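Local coordinates for protein NADPH-flavin oxidoreductase (Helicobacter pylori, PDB 2H0U) that binds flavin mononucleotide and probably uses NAD(P)H to reduce flavins or nitro compounds as a nitroreductase-family oxidoreductase, at residues V81-K87 against E185-M191; N22-S26 against C193-R197; Q10-F14 against P203-W207. All blocks are in the same frame, centred on the assembly; numbering follows the deposited sequence.

Overall arrangement
Interactions 1 and 2 share strand 186-195 of a four-stranded antiparallel sheet. Interaction 1 pairs its first half with strand 79-86. Interaction 2 sets its far end against the loop before helix 27-38. Their centres lie 23 Å apart, yet they touch, with Tyr83 OH 3.6 Å from Phe194 CZ. Interaction 3 joins the end of helix 3-12 to the loop before helix 209-212 at the flavin phosphate. It meets interaction 2 where Arg197 CD lies 3.6 Å from Phe14 CE2. It does not touch interaction 1; their nearest atoms are about 11 Å apart. The side chain of Val190, in interaction 1, comes within about 4 Å of a bound flavin mononucleotide.

Interaction 1: residues V81-K87 against E185-M191; sequences VIYLARK and EFGVSVM
Phe186 points the CZ corner of its ring into one face of the Arg86 guanidinium, 3.3 Å from Arg86 CZ and over the centre of the group, with the planes 44° apart. The extended Arg86 chain, with CG beside the backbone N (chi1 -76°), runs alongside Phe186. Glu185 OE1 lies at the guanidinium edge in a long salt bridge, 3.6 Å from Arg86 NH1. A water accepts from Arg86 NH1 and donates to Glu185 OE1 and O, so it reinforces this pair. Leu84 crosses Phe186 at about a right angle. Its CD1 covers one ring face, and its CD2 meets Val188 CG2 at 3.8 Å. Ile82 and Met191 (selenomethionine) point the same way, side by side. On the opposite face of the sheet, Tyr83 turns its ring edge to Val190 O, and its CB touches Val190 CG1 at 3.9 Å. Tyr83 N donates to Val190 O at 2.8 Å. Tyr83 O receives Ser189 N at 2.8 Å and, weakly, Val190 N. Ser189 OG is bonded instead to Thr142 and Ser139 of helix 131-155. Gly187 and Ala85 exchange two further backbone bonds. With Ser189 and Val190 both facing Tyr83, the antiparallel pair carries a classic beta bulge within the central sheet of the nitroreductase fold.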
loop_
_atom_site.group_PDB
_atom_site.type_symbol
_atom_site.label_atom_id
_atom_site.label_comp_id
_atom_site.label_asym_id
_atom_site.label_seq_id
_atom_site.Cartn_x
_atom_site.Cartn_y
_atom_site.Cartn_z
ATOM N N VAL A 81 -4.071 12.334 9.175
ATOM C CA VAL A 81 -4.481 12.302 7.748
ATOM C C VAL A 81 -5.574 11.253 7.525
ATOM O O VAL A 81 -5.462 10.142 8.006
ATOM C CB VAL A 81 -3.256 12.088 6.789
ATOM C CG1 VAL A 81 -3.675 11.942 5.316
ATOM C CG2 VAL A 81 -2.243 13.249 6.963
ATOM N N ILE A 82 -6.644 11.637 6.817
ATOM C CA ILE A 82 -7.658 10.679 6.400
ATOM C C ILE A 82 -7.497 10.527 4.896
ATOM O O ILE A 82 -7.658 11.521 4.122
ATOM C CB ILE A 82 -9.087 11.162 6.732
ATOM C CG1 ILE A 82 -9.210 11.375 8.268
ATOM C CG2 ILE A 82 -10.133 10.149 6.183
ATOM C CD1 ILE A 82 -10.535 12.137 8.767
ATOM N N TYR A 83 -7.157 9.306 4.483
ATOM C CA TYR A 83 -6.969 8.997 3.055
ATOM C C TYR A 83 -8.301 8.578 2.460
ATOM O O TYR A 83 -8.907 7.631 2.941
ATOM C CB TYR A 83 -5.962 7.851 2.870
ATOM C CG TYR A 83 -4.592 8.229 3.396
ATOM C CD1 TYR A 83 -3.593 8.705 2.512
ATOM C CD2 TYR A 83 -4.293 8.087 4.754
ATOM C CE1 TYR A 83 -2.325 9.088 2.992
ATOM C CE2 TYR A 83 -2.991 8.442 5.257
ATOM C CZ TYR A 83 -2.039 8.920 4.367
ATOM O OH TYR A 83 -0.798 9.281 4.838
ATOM N N LEU A 84 -8.760 9.315 1.455
ATOM C CA LEU A 84 -9.960 8.943 0.695
ATOM C C LEU A 84 -9.547 8.303 -0.623
ATOM O O LEU A 84 -8.495 8.633 -1.197
ATOM C CB LEU A 84 -10.845 10.161 0.405
ATOM C CG LEU A 84 -11.160 11.167 1.537
ATOM C CD1 LEU A 84 -11.966 12.328 0.889
ATOM C CD2 LEU A 84 -11.877 10.479 2.731
ATOM N N ALA A 85 -10.369 7.356 -1.064
ATOM C CA ALA A 85 -10.212 6.667 -2.342
ATOM C C ALA A 85 -11.493 6.895 -3.161
ATOM O O ALA A 85 -12.616 7.011 -2.599
ATOM C CB ALA A 85 -9.974 5.202 -2.108
ATOM N N ARG A 86 -11.327 7.097 -4.464
ATOM C CA ARG A 86 -12.495 7.342 -5.301
ATOM C C ARG A 86 -13.282 6.064 -5.609
ATOM O O ARG A 86 -12.720 4.961 -5.739
ATOM C CB ARG A 86 -12.064 8.010 -6.605
ATOM C CG ARG A 86 -11.732 9.483 -6.435
ATOM C CD ARG A 86 -11.411 10.121 -7.768
ATOM N NE ARG A 86 -11.004 11.520 -7.595
ATOM C CZ ARG A 86 -11.840 12.551 -7.600
ATOM N NH1 ARG A 86 -13.145 12.348 -7.727
ATOM N NH2 ARG A 86 -11.362 13.791 -7.441
ATOM N N LYS A 87 -14.585 6.238 -5.718
ATOM C CA LYS A 87 -15.519 5.193 -6.066
ATOM C C LYS A 87 -15.779 5.209 -7.562
ATOM O O LYS A 87 -15.774 6.284 -8.180
ATOM C CB LYS A 87 -16.847 5.496 -5.361
ATOM C CG LYS A 87 -16.734 5.353 -3.862
ATOM C CD LYS A 87 -18.035 5.552 -3.197
ATOM C CE LYS A 87 -17.886 5.127 -1.734
ATOM N NZ LYS A 87 -19.100 5.435 -0.940
ATOM N N GLU A 185 -18.717 10.046 -4.639
ATOM C CA GLU A 185 -17.430 10.172 -5.318
ATOM C C GLU A 185 -16.276 9.483 -4.581
ATOM O O GLU A 185 -15.328 9.057 -5.224
ATOM C CB GLU A 185 -17.040 11.643 -5.450
ATOM C CG GLU A 185 -17.950 12.477 -6.341
ATOM C CD GLU A 185 -17.847 12.039 -7.780
ATOM O OE1 GLU A 185 -16.709 11.955 -8.305
ATOM O OE2 GLU A 185 -18.902 11.753 -8.383
ATOM N N PHE A 186 -16.341 9.462 -3.248
ATOM C CA PHE A 186 -15.235 8.973 -2.386
ATOM C C PHE A 186 -15.756 8.120 -1.251
ATOM O O PHE A 186 -16.895 8.281 -0.797
ATOM C CB PHE A 186 -14.511 10.145 -1.699
ATOM C CG PHE A 186 -13.721 11.012 -2.624
ATOM C CD1 PHE A 186 -12.421 10.680 -2.943
ATOM C CD2 PHE A 186 -14.258 12.200 -3.120
ATOM C CE1 PHE A 186 -11.675 11.491 -3.782
ATOM C CE2 PHE A 186 -13.513 13.015 -3.972
ATOM C CZ PHE A 186 -12.222 12.661 -4.282
ATOM N N GLY A 187 -14.868 7.285 -0.722
ATOM C CA GLY A 187 -15.101 6.638 0.562
ATOM C C GLY A 187 -13.839 6.817 1.386
ATOM O O GLY A 187 -12.754 7.106 0.844
ATOM N N VAL A 188 -13.947 6.665 2.699
ATOM C CA VAL A 188 -12.718 6.684 3.512
ATOM C C VAL A 188 -11.977 5.371 3.310
ATOM O O VAL A 188 -12.573 4.286 3.369
ATOM C CB VAL A 188 -13.044 6.897 5.020
ATOM C CG1 VAL A 188 -11.782 6.747 5.902
ATOM C CG2 VAL A 188 -13.692 8.303 5.244
ATOM N N SER A 189 -10.666 5.488 3.103
ATOM C CA SER A 189 -9.824 4.334 2.807
ATOM C C SER A 189 -9.043 3.860 4.027
ATOM O O SER A 189 -9.129 2.681 4.413
ATOM C CB SER A 189 -8.886 4.644 1.602
ATOM O OG SER A 189 -7.973 3.563 1.436
ATOM N N VAL A 190 -8.316 4.779 4.653
ATOM C CA VAL A 190 -7.432 4.434 5.788
ATOM C C VAL A 190 -7.024 5.765 6.420
ATOM O O VAL A 190 -7.329 6.837 5.846
ATOM C CB VAL A 190 -6.217 3.569 5.320
ATOM C CG1 VAL A 190 -5.287 4.353 4.340
ATOM C CG2 VAL A 190 -5.471 2.909 6.506
HETATM N N MSE A 191 -6.431 5.723 7.610
HETATM C CA MSE A 191 -5.899 6.950 8.220
HETATM C C MSE A 191 -4.455 6.718 8.675
HETATM O O MSE A 191 -3.978 5.593 8.719
HETATM C CB MSE A 191 -6.763 7.399 9.405
HETATM C CG MSE A 191 -8.244 7.488 9.093
HETATM SE SE MSE A 191 -9.190 8.028 10.730
HETATM C CE MSE A 191 -11.006 7.870 9.990
HETATM O O HOH W 1 -14.926 10.007 -7.789
#

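Interaction 2: residues N22-S26 against C193-R197; sequences NRRIS and CFGYR
The loop before helix 27-38 packs through Arg23 and Ile25 against Phe194 and Tyr196, at the end of strand 186-195. Arg23 and Tyr196 form a cation-pi stack. The Arg23 guanidinium lies flat on one face of the Tyr196 ring, with planes 8° apart and Arg23 CZ 3.7 Å from the ring centroid. The nearest atoms are Arg23 NH2 and Tyr196 CE1, at 3.4 Å. Arg23 places CG anti to its N (chi1 -154°) and stays extended to NE. This carries the chain across the ring, and CD adds a CH-pi contact on the same face. The positive group probably gains from the electron-rich ring face, although both side chains remain at least partly exposed. The backbone of Arg24 and Ile25 passes the ring edge, where Arg24 O is 3.7 Å from Tyr196 CE2.

The strand covered here belongs to the four-stranded antiparallel sheet. Ile25 sends CD1 to Phe194 CB, 3.6 Å away, while its CG1 approaches Tyr196 CE2. Phe194 then leads its ring away from the loop, edge-to-face with Trp30 and onto helix 131-155.

Two waters link the segments. One donates to Arg23 O and accepts from Tyr196 N, both at 2.9 Å. It thus bridges the two backbones. Another lies in the ring plane, 2.7 Å from Tyr196 OH, and accepts from Ser26 N. Ser26 is the N-cap of helix 27-38, and its OG accepts from Asp29 N. Ile25 N is held separately by Ser78 OG.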
loop_
_atom_site.group_PDB
_atom_site.type_symbol
_atom_site.label_atom_id
_atom_site.label_comp_id
_atom_site.label_asym_id
_atom_site.label_seq_id
_atom_site.Cartn_x
_atom_site.Cartn_y
_atom_site.Cartn_z
ATOM N N ASN A 22 4.533 18.333 22.923
ATOM C CA ASN A 22 5.144 19.654 22.795
ATOM C C ASN A 22 6.111 19.824 21.622
ATOM O O ASN A 22 6.873 20.793 21.574
ATOM C CB ASN A 22 5.852 20.035 24.093
ATOM C CG ASN A 22 4.941 19.942 25.303
ATOM O OD1 ASN A 22 5.256 19.251 26.281
ATOM N ND2 ASN A 22 3.792 20.602 25.229
ATOM N N ARG A 23 6.086 18.893 20.678
ATOM C CA ARG A 23 6.961 19.014 19.528
ATOM C C ARG A 23 6.100 18.815 18.298
ATOM O O ARG A 23 5.471 17.777 18.166
ATOM C CB ARG A 23 8.019 17.929 19.589
ATOM C CG ARG A 23 9.263 18.291 18.876
ATOM C CD ARG A 23 10.257 17.168 19.045
ATOM N NE ARG A 23 11.148 17.173 17.905
ATOM C CZ ARG A 23 12.016 16.213 17.631
ATOM N NH1 ARG A 23 12.125 15.164 18.429
ATOM N NH2 ARG A 23 12.774 16.318 16.558
ATOM N N ARG A 24 6.034 19.800 17.413
ATOM C CA ARG A 24 5.228 19.606 16.210
ATOM C C ARG A 24 6.082 19.546 14.948
ATOM O O ARG A 24 7.228 20.015 14.911
ATOM C CB ARG A 24 4.093 20.626 16.095
ATOM C CG ARG A 24 2.879 20.032 15.341
ATOM C CD ARG A 24 1.539 20.719 15.714
ATOM N NE ARG A 24 1.212 21.765 14.753
ATOM C CZ ARG A 24 0.500 21.565 13.651
ATOM N NH1 ARG A 24 0.020 20.353 13.389
ATOM N NH2 ARG A 24 0.252 22.578 12.824
ATOM N N ILE A 25 5.529 18.917 13.928
ATOM C CA ILE A 25 6.207 18.825 12.644
ATOM C C ILE A 25 6.181 20.244 12.082
ATOM O O ILE A 25 5.146 20.905 12.127
ATOM C CB ILE A 25 5.459 17.852 11.722
ATOM C CG1 ILE A 25 5.437 16.471 12.383
ATOM C CG2 ILE A 25 6.136 17.804 10.372
ATOM C CD1 ILE A 25 4.439 15.446 11.695
ATOM N N SER A 26 7.316 20.710 11.569
ATOM C CA SER A 26 7.408 22.063 11.035
ATOM C C SER A 26 6.571 22.204 9.763
ATOM O O SER A 26 6.304 21.211 9.041
ATOM C CB SER A 26 8.874 22.398 10.718
ATOM O OG SER A 26 9.262 21.730 9.527
ATOM N N CYS A 193 -1.498 8.835 11.492
ATOM C CA CYS A 193 -1.078 10.025 12.228
ATOM C C CYS A 193 0.415 10.155 12.167
ATOM O O CYS A 193 1.128 9.165 11.944
ATOM C CB CYS A 193 -1.570 9.986 13.668
ATOM S SG CYS A 193 -0.919 8.685 14.677
ATOM N N PHE A 194 0.889 11.386 12.345
ATOM C CA PHE A 194 2.316 11.694 12.218
ATOM C C PHE A 194 2.680 12.608 13.377
ATOM O O PHE A 194 1.844 13.431 13.795
ATOM C CB PHE A 194 2.570 12.440 10.893
ATOM C CG PHE A 194 2.269 11.607 9.659
ATOM C CD1 PHE A 194 3.293 10.882 9.040
ATOM C CD2 PHE A 194 0.956 11.482 9.192
ATOM C CE1 PHE A 194 3.015 10.054 7.911
ATOM C CE2 PHE A 194 0.656 10.679 8.023
ATOM C CZ PHE A 194 1.672 9.962 7.420
ATOM N N GLY A 195 3.895 12.455 13.885
ATOM C CA GLY A 195 4.423 13.351 14.926
ATOM C C GLY A 195 5.719 12.823 15.466
ATOM O O GLY A 195 6.405 12.043 14.807
ATOM N N TYR A 196 6.059 13.235 16.683
ATOM C CA TYR A 196 7.292 12.709 17.317
ATOM C C TYR A 196 6.994 11.824 18.506
ATOM O O TYR A 196 6.255 12.210 19.409
ATOM C CB TYR A 196 8.193 13.867 17.733
ATOM C CG TYR A 196 8.689 14.644 16.563
ATOM C CD1 TYR A 196 9.806 14.212 15.854
ATOM C CD2 TYR A 196 8.039 15.817 16.151
ATOM C CE1 TYR A 196 10.270 14.925 14.761
ATOM C CE2 TYR A 196 8.497 16.550 15.051
ATOM C CZ TYR A 196 9.615 16.082 14.367
ATOM O OH TYR A 196 10.118 16.787 13.311
ATOM N N ARG A 197 7.615 10.648 18.526
ATOM C CA ARG A 197 7.347 9.647 19.549
ATOM C C ARG A 197 7.780 10.156 20.930
ATOM O O ARG A 197 8.731 10.941 21.052
ATOM C CB ARG A 197 8.100 8.325 19.240
ATOM C CG ARG A 197 9.644 8.494 19.280
ATOM C CD ARG A 197 10.354 7.202 18.842
ATOM N NE ARG A 197 11.810 7.351 18.745
ATOM C CZ ARG A 197 12.686 7.199 19.744
ATOM N NH1 ARG A 197 12.297 6.921 20.982
ATOM N NH2 ARG A 197 13.981 7.359 19.492
HETATM O O HOH W 2 4.382 15.080 18.066
HETATM O O HOH W 3 9.630 18.937 11.785
#

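Interaction 3: residues Q10-F14 against P203-W207; sequences QHQRF and PKTRW. With FMN (flavin mononucleotide), chain B.
Lys204 NZ joins the two segments and the cofactor at once. It donates to Arg13 O at 2.8 Å, in the carbonyl plane, and to FMN O3P at the same length. Two bends in the lysine chain, at chi2 (-86°) and chi4 (-75°), bring the ammonium round to these oxygens. Its CE also passes Gln10 O at 3.2 Å. O3P takes two more bonds, from Arg13 NH2 at 3.0 Å and from Arg206 NH2 at 2.7 Å. Arg13 NH1 reaches the neighbouring oxygen O1P at 2.8 Å, with a nearly straight N-H...O angle of 164°. The O1P atom lies at the edge of the Arg13 guanidinium, near its plane. Phe14 adds a carbon contact from CB to O2P.

The three basic groups line the phosphate end of the FMN pocket in this nitroreductase-family protein. The phosphate probably offsets their charges, consistent with Arg13 NH2 lying only 3.6 Å from Lys204 NZ. FMN as a whole is also bonded by Ala15 N, Lys17 NZ, Glu164 N and Gly165 N.

Further out, Lys204 CD covers one face of the Arg206 guanidinium, offset toward its rim. Arg206 NH1 donates to Thr205 O, and Arg206 NE to Ala40 O of the second subunit. These bonds help fix the turn of the guanidinium. A water accepts from Lys204 N and also bonds His11 ND1, tying the loop to the end of helix 3-12. His11 packs on Leu39 of the second subunit, and Arg13 on its Pro41.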
loop_
_atom_site.group_PDB
_atom_site.type_symbol
_atom_site.label_atom_id
_atom_site.label_comp_id
_atom_site.label_asym_id
_atom_site.label_seq_id
_atom_site.Cartn_x
_atom_site.Cartn_y
_atom_site.Cartn_z
ATOM N N GLN A 10 14.012 0.658 8.507
ATOM C CA GLN A 10 12.812 -0.143 8.623
ATOM C C GLN A 10 12.517 -0.478 10.079
ATOM O O GLN A 10 11.382 -0.817 10.405
ATOM C CB GLN A 10 12.938 -1.453 7.816
ATOM C CG GLN A 10 13.382 -1.256 6.345
ATOM C CD GLN A 10 12.591 -0.202 5.569
ATOM O OE1 GLN A 10 11.356 -0.169 5.596
ATOM N NE2 GLN A 10 13.323 0.690 4.875
ATOM N N HIS A 11 13.545 -0.386 10.941
ATOM C CA HIS A 11 13.377 -0.590 12.400
ATOM C C HIS A 11 12.998 0.716 13.100
ATOM O O HIS A 11 12.193 0.714 14.062
ATOM C CB HIS A 11 14.643 -1.165 13.008
ATOM C CG HIS A 11 14.914 -2.576 12.602
ATOM N ND1 HIS A 11 14.482 -3.663 13.346
ATOM C CD2 HIS A 11 15.579 -3.081 11.536
ATOM C CE1 HIS A 11 14.887 -4.775 12.754
ATOM N NE2 HIS A 11 15.552 -4.449 11.658
ATOM N N GLN A 12 13.576 1.818 12.610
ATOM C CA GLN A 12 13.191 3.168 13.036
ATOM C C GLN A 12 11.709 3.464 12.789
ATOM O O GLN A 12 11.053 4.097 13.612
ATOM C CB GLN A 12 14.082 4.218 12.361
ATOM C CG GLN A 12 13.807 5.663 12.767
ATOM C CD GLN A 12 14.762 6.670 12.111
ATOM O OE1 GLN A 12 15.925 6.352 11.855
ATOM N NE2 GLN A 12 14.282 7.902 11.875
ATOM N N ARG A 13 11.195 3.035 11.638
ATOM C CA ARG A 13 9.780 3.202 11.309
ATOM C C ARG A 13 9.033 2.147 12.135
ATOM O O ARG A 13 9.213 0.963 11.915
ATOM C CB ARG A 13 9.564 2.946 9.794
ATOM C CG ARG A 13 8.279 3.612 9.162
ATOM C CD ARG A 13 6.937 2.918 9.553
ATOM N NE ARG A 13 7.097 1.462 9.603
ATOM C CZ ARG A 13 6.415 0.633 10.386
ATOM N NH1 ARG A 13 5.448 1.099 11.166
ATOM N NH2 ARG A 13 6.730 -0.662 10.396
ATOM N N PHE A 14 8.219 2.572 13.098
ATOM C CA PHE A 14 7.418 1.631 13.864
ATOM C C PHE A 14 6.091 2.308 14.145
ATOM O O PHE A 14 5.929 3.496 13.893
ATOM C CB PHE A 14 8.112 1.239 15.186
ATOM C CG PHE A 14 8.016 2.294 16.259
ATOM C CD1 PHE A 14 7.166 2.127 17.367
ATOM C CD2 PHE A 14 8.807 3.460 16.179
ATOM C CE1 PHE A 14 7.112 3.111 18.368
ATOM C CE2 PHE A 14 8.715 4.454 17.151
ATOM C CZ PHE A 14 7.888 4.286 18.241
ATOM N N PRO A 203 10.505 -2.912 19.427
ATOM C CA PRO A 203 11.266 -3.865 18.591
ATOM C C PRO A 203 10.338 -4.646 17.631
ATOM O O PRO A 203 9.192 -4.951 17.974
ATOM C CB PRO A 203 11.918 -4.820 19.599
ATOM C CG PRO A 203 11.698 -4.254 20.967
ATOM C CD PRO A 203 10.588 -3.219 20.878
ATOM N N LYS A 204 10.831 -4.968 16.448
ATOM C CA LYS A 204 10.038 -5.675 15.448
ATOM C C LYS A 204 9.818 -7.117 15.867
ATOM O O LYS A 204 10.742 -7.764 16.379
ATOM C CB LYS A 204 10.761 -5.652 14.098
ATOM C CG LYS A 204 10.752 -4.320 13.453
ATOM C CD LYS A 204 9.458 -4.131 12.634
ATOM C CE LYS A 204 9.400 -2.736 11.952
ATOM N NZ LYS A 204 9.072 -1.627 12.961
ATOM N N THR A 205 8.599 -7.613 15.657
ATOM C CA THR A 205 8.343 -9.046 15.674
ATOM C C THR A 205 7.711 -9.399 14.348
ATOM O O THR A 205 6.665 -8.844 13.985
ATOM C CB THR A 205 7.405 -9.504 16.827
ATOM O OG1 THR A 205 6.240 -8.659 16.878
ATOM C CG2 THR A 205 8.164 -9.461 18.188
ATOM N N ARG A 206 8.347 -10.303 13.632
ATOM C CA ARG A 206 7.874 -10.714 12.292
ATOM C C ARG A 206 8.114 -12.197 12.101
ATOM O O ARG A 206 8.991 -12.769 12.765
ATOM C CB ARG A 206 8.649 -9.952 11.183
ATOM C CG ARG A 206 8.352 -8.435 11.049
ATOM C CD ARG A 206 6.879 -8.149 10.706
ATOM N NE ARG A 206 6.678 -6.715 10.454
ATOM C CZ ARG A 206 6.508 -5.799 11.402
ATOM N NH1 ARG A 206 6.438 -6.142 12.680
ATOM N NH2 ARG A 206 6.383 -4.529 11.061
ATOM N N TRP A 207 7.398 -12.821 11.163
ATOM C CA TRP A 207 7.796 -14.150 10.697
ATOM C C TRP A 207 9.245 -14.129 10.207
ATOM O O TRP A 207 9.702 -13.120 9.683
ATOM C CB TRP A 207 6.941 -14.644 9.537
ATOM C CG TRP A 207 5.529 -15.023 9.891
ATOM C CD1 TRP A 207 4.391 -14.403 9.443
ATOM C CD2 TRP A 207 5.096 -16.107 10.717
ATOM N NE1 TRP A 207 3.269 -15.026 9.952
ATOM C CE2 TRP A 207 3.674 -16.078 10.739
ATOM C CE3 TRP A 207 5.759 -17.120 11.437
ATOM C CZ2 TRP A 207 2.920 -16.995 11.472
ATOM C CZ3 TRP A 207 4.993 -18.039 12.146
ATOM C CH2 TRP A 207 3.596 -17.975 12.153
HETATM N N1 FMN B . -2.340 0.432 15.383
HETATM C C2 FMN B . -3.292 0.943 16.254
HETATM O O2 FMN B . -3.004 1.065 17.438
HETATM N N3 FMN B . -4.552 1.270 15.826
HETATM C C4 FMN B . -4.897 1.075 14.513
HETATM O O4 FMN B . -5.973 1.503 14.101
HETATM C C4A FMN B . -3.943 0.519 13.633
HETATM N N5 FMN B . -4.268 0.313 12.314
HETATM C C5A FMN B . -3.322 -0.133 11.407
HETATM C C6 FMN B . -3.724 -0.290 10.064
HETATM C C7 FMN B . -2.765 -0.752 9.149
HETATM C C7M FMN B . -3.057 -0.562 7.688
HETATM C C8 FMN B . -1.459 -1.095 9.550
HETATM C C8M FMN B . -0.373 -1.307 8.487
HETATM C C9 FMN B . -1.091 -0.934 10.877
HETATM C C9A FMN B . -2.033 -0.470 11.818
HETATM N N10 FMN B . -1.691 -0.323 13.170
HETATM C C10 FMN B . -2.652 0.211 14.064
HETATM C "C1'" FMN B . -0.330 -0.666 13.700
HETATM C "C2'" FMN B . -0.022 -2.167 13.612
HETATM O "O2'" FMN B . -0.452 -2.776 14.806
HETATM C "C3'" FMN B . 1.498 -2.301 13.446
HETATM O "O3'" FMN B . 1.904 -1.710 12.227
HETATM C "C4'" FMN B . 2.026 -3.730 13.405
HETATM O "O4'" FMN B . 1.794 -4.317 14.675
HETATM C "C5'" FMN B . 3.521 -3.851 13.048
HETATM O "O5'" FMN B . 4.252 -3.120 14.049
HETATM P P FMN B . 5.216 -1.919 13.609
HETATM O O1P FMN B . 4.375 -0.996 12.765
HETATM O O2P FMN B . 5.668 -1.242 14.901
HETATM O O3P FMN B . 6.395 -2.447 12.834
HETATM O O HOH W 4 10.936 -1.345 15.068
HETATM O O HOH W 5 13.227 -3.234 15.714
#